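Local coordinates for protein iron aquisition yersiniabactin synthesis enzyme, YbtT (Escherichia coli, PDB 6BA9) that is a low-specificity type II thioesterase that maintains production of the metallophore yersiniabactin by its nonribosomal peptide/polyketide assembly line, at residues Q94-E98 with T172-Y177. The protein carries 1 engineered substitution. Numbering follows the deposited sequence.
Sequences QVAFE and TESYHY
Two side chains one helical turn apart, Gln94 and Glu98, provide most of the surface that helix 91-105 contributes to this contact with the end of helix 155-174; Tyr175 is their main partner. Residues 94-98 are regular helix (phi/psi near -64/-43; Glu98 N to Gln94 O, 3.0 Å). Helix 91-105 follows strand 84-89 of the central sheet, and the turn between them is the nucleophile-elbow position of the alpha/beta-hydrolase fold. In 172-177, Thr172 and Glu173 are helical, Ser174 has phi/psi of -81/-10, and from Tyr175 the backbone is extended, psi 115° to 149°. The closest CA pair is Gln94-Thr172, 7.7 Å apart, and 293 Å² is buried in all.

Gln94 (chi1 m, chi2 t) reaches straight across. Thr172 OG1, with chi1 t, donates to Gln94 OE1 at 2.6 Å, and Gln94 NE2 makes a weak hydrogen bond to Thr172 O at 3.4 Å. Gln94 CB sits over one face of the Tyr175 ring, 4.3 Å from its centroid and 27° off the normal, a CH-pi contact. Tyr175 (t) and Tyr177 (m) differ in chi1, yet their hydroxyls converge: Tyr175 OH and Tyr177 OH each donate to Glu98 OE2 at 2.7 Å. Glu98 is folded, with chi1 and chi2 both m. Tyr175 OH also lies 3.4 Å from Phe97 CD2, at the ring edge.

Glu98 OE1 forms a salt bridge with Arg101, whose NH1 also makes a weak hydrogen bond with Tyr177 OH. The geometry is consistent with an ionised Glu98 whose buried charge is offset by Arg101 and the two hydroxyls.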
ATOM      1  N   GLN A  94       3.983   2.441  -2.754  1.00 10.30           N
ATOM      2  CA  GLN A  94       5.116   3.352  -2.708  1.00 10.70           C
ATOM      3  C   GLN A  94       5.717   3.372  -1.314  1.00 11.08           C
ATOM      4  O   GLN A  94       6.936   3.321  -1.150  1.00 11.48           O
ATOM      5  CB  GLN A  94       4.689   4.759  -3.118  1.00 10.70           C
ATOM      6  CG  GLN A  94       4.064   4.871  -4.505  1.00 11.02           C
ATOM      7  CD  GLN A  94       3.329   6.163  -4.713  1.00 11.40           C
ATOM      8  OE1 GLN A  94       2.811   6.758  -3.763  1.00 13.45           O
ATOM      9  NE2 GLN A  94       3.248   6.606  -5.954  1.00 13.96           N
ATOM     10  N   VAL A  95       4.862   3.436  -0.291  1.00 11.44           N
ATOM     11  CA  VAL A  95       5.346   3.408   1.084  1.00 10.78           C
ATOM     12  C   VAL A  95       6.003   2.072   1.402  1.00  9.47           C
ATOM     13  O   VAL A  95       7.068   2.030   2.030  1.00 11.20           O
ATOM     14  CB  VAL A  95       4.232   3.753   2.087  1.00 10.74           C
ATOM     15  CG1 VAL A  95       4.776   3.673   3.507  1.00 12.23           C
ATOM     16  CG2 VAL A  95       3.677   5.154   1.827  1.00 12.20           C
ATOM     17  N   ALA A  96       5.392   0.966   0.977  1.00 10.64           N
ATOM     18  CA  ALA A  96       5.953  -0.355   1.235  1.00 10.41           C
ATOM     19  C   ALA A  96       7.323  -0.490   0.587  1.00 11.33           C
ATOM     20  O   ALA A  96       8.254  -1.007   1.211  1.00 12.22           O
ATOM     21  CB  ALA A  96       5.011  -1.437   0.705  1.00 12.29           C
ATOM     22  N   PHE A  97       7.461  -0.026  -0.654  1.00 10.78           N
ATOM     23  CA  PHE A  97       8.748  -0.049  -1.340  1.00 11.90           C
ATOM     24  C   PHE A  97       9.800   0.754  -0.584  1.00 11.04           C
ATOM     25  O   PHE A  97      10.907   0.256  -0.317  1.00 11.91           O
ATOM     26  CB  PHE A  97       8.556   0.508  -2.752  1.00 13.47           C
ATOM     27  CG  PHE A  97       9.836   0.727  -3.508  1.00 11.73           C
ATOM     28  CD1 PHE A  97      10.636  -0.337  -3.867  1.00 14.99           C
ATOM     29  CD2 PHE A  97      10.218   1.990  -3.873  1.00 13.14           C
ATOM     30  CE1 PHE A  97      11.810  -0.119  -4.600  1.00 16.25           C
ATOM     31  CE2 PHE A  97      11.380   2.208  -4.598  1.00 17.21           C
ATOM     32  CZ  PHE A  97      12.170   1.153  -4.951  1.00 16.46           C
ATOM     33  N   GLU A  98       9.478   2.002  -0.217  1.00 11.53           N
ATOM     34  CA  GLU A  98      10.459   2.842   0.472  1.00 12.87           C
ATOM     35  C   GLU A  98      10.776   2.313   1.868  1.00 14.06           C
ATOM     36  O   GLU A  98      11.919   2.424   2.332  1.00 12.85           O
ATOM     37  CB  GLU A  98       9.984   4.303   0.491  1.00 11.99           C
ATOM     38  CG  GLU A  98       9.949   4.992  -0.873  1.00 12.46           C
ATOM     39  CD  GLU A  98      11.316   5.273  -1.448  1.00 16.40           C
ATOM     40  OE1 GLU A  98      12.317   5.242  -0.690  1.00 16.96           O
ATOM     41  OE2 GLU A  98      11.380   5.507  -2.674  1.00 15.38           O
ATOM     42  N   THR A 172       1.271  11.047  -2.749  1.00 12.10           N
ATOM     43  CA  THR A 172       1.448   9.992  -3.725  1.00 13.03           C
ATOM     44  C   THR A 172       1.761  10.544  -5.111  1.00 15.28           C
ATOM     45  O   THR A 172       2.472   9.889  -5.875  1.00 16.01           O
ATOM     46  CB  THR A 172       0.222   9.055  -3.718  1.00 12.58           C
ATOM     47  OG1 THR A 172       0.532   7.853  -4.428  1.00 14.86           O
ATOM     48  CG2 THR A 172      -0.978   9.664  -4.391  1.00 12.58           C
ATOM     49  N   GLU A 173       1.240  11.736  -5.455  1.00 14.08           N
ATOM     50  CA  GLU A 173       1.498  12.306  -6.780  1.00 14.21           C
ATOM     51  C   GLU A 173       2.853  13.006  -6.864  1.00 14.34           C
ATOM     52  O   GLU A 173       3.480  13.025  -7.940  1.00 15.14           O
ATOM     53  CB  GLU A 173       0.340  13.243  -7.160  1.00 15.03           C
ATOM     54  CG  GLU A 173      -0.943  12.470  -7.382  1.00 15.33           C
ATOM     55  CD  GLU A 173      -2.139  13.324  -7.689  1.00 17.51           C
ATOM     56  OE1 GLU A 173      -2.033  14.575  -7.708  1.00 19.54           O
ATOM     57  OE2 GLU A 173      -3.215  12.729  -7.872  1.00 18.14           O
ATOM     58  N   SER A 174       3.334  13.564  -5.760  1.00 13.74           N
ATOM     59  CA  SER A 174       4.618  14.255  -5.767  1.00 13.55           C
ATOM     60  C   SER A 174       5.786  13.291  -5.670  1.00 17.45           C
ATOM     61  O   SER A 174       6.935  13.712  -5.859  1.00 19.68           O
ATOM     62  CB  SER A 174       4.682  15.290  -4.643  1.00 16.49           C
ATOM     63  OG  SER A 174       4.665  14.683  -3.367  1.00 16.89           O
ATOM     64  N   TYR A 175       5.513  12.018  -5.399  1.00 14.07           N
ATOM     65  CA  TYR A 175       6.527  10.973  -5.313  1.00 13.37           C
ATOM     66  C   TYR A 175       6.932  10.552  -6.718  1.00 13.72           C
ATOM     67  O   TYR A 175       6.115  10.012  -7.475  1.00 14.86           O
ATOM     68  CB  TYR A 175       5.956   9.789  -4.531  1.00 14.44           C
ATOM     69  CG  TYR A 175       6.867   8.588  -4.461  1.00 14.11           C
ATOM     70  CD1 TYR A 175       6.674   7.498  -5.293  1.00 14.18           C
ATOM     71  CD2 TYR A 175       7.936   8.545  -3.585  1.00 13.42           C
ATOM     72  CE1 TYR A 175       7.492   6.400  -5.232  1.00 13.76           C
ATOM     73  CE2 TYR A 175       8.756   7.442  -3.517  1.00 14.55           C
ATOM     74  CZ  TYR A 175       8.531   6.374  -4.354  1.00 13.78           C
ATOM     75  OH  TYR A 175       9.320   5.242  -4.331  1.00 14.14           O
ATOM     76  N   HIS A 176       8.188  10.812  -7.066  1.00 15.38           N
ATOM     77  CA  HIS A 176       8.655  10.560  -8.416  1.00 17.11           C
ATOM     78  C   HIS A 176      10.161  10.724  -8.437  1.00 16.24           C
ATOM     79  O   HIS A 176      10.698  11.644  -7.808  1.00 19.26           O
ATOM     80  CB  HIS A 176       8.029  11.552  -9.401  1.00 19.64           C
ATOM     81  CG  HIS A 176       8.497  11.370 -10.806  1.00 17.56           C
ATOM     82  ND1 HIS A 176       9.452  12.187 -11.382  1.00 23.52           N
ATOM     83  CD2 HIS A 176       8.166  10.455 -11.744  1.00 20.23           C
ATOM     84  CE1 HIS A 176       9.669  11.788 -12.622  1.00 22.61           C
ATOM     85  NE2 HIS A 176       8.905  10.739 -12.867  1.00 22.36           N
ATOM     86  N   TYR A 177      10.824   9.837  -9.166  1.00 16.17           N
ATOM     87  CA  TYR A 177      12.255   9.921  -9.412  1.00 16.60           C
ATOM     88  C   TYR A 177      12.504  10.084 -10.907  1.00 21.43           C
ATOM     89  O   TYR A 177      11.757   9.566 -11.737  1.00 21.38           O
ATOM     90  CB  TYR A 177      12.965   8.652  -8.970  1.00 18.78           C
ATOM     91  CG  TYR A 177      12.956   8.385  -7.482  1.00 20.17           C
ATOM     92  CD1 TYR A 177      13.857   9.012  -6.634  1.00 23.29           C
ATOM     93  CD2 TYR A 177      12.068   7.469  -6.928  1.00 18.02           C
ATOM     94  CE1 TYR A 177      13.860   8.740  -5.271  1.00 28.30           C
ATOM     95  CE2 TYR A 177      12.068   7.193  -5.580  1.00 18.46           C
ATOM     96  CZ  TYR A 177      12.954   7.831  -4.750  1.00 22.33           C
ATOM     97  OH  TYR A 177      12.959   7.545  -3.391  1.00 26.41           O
TER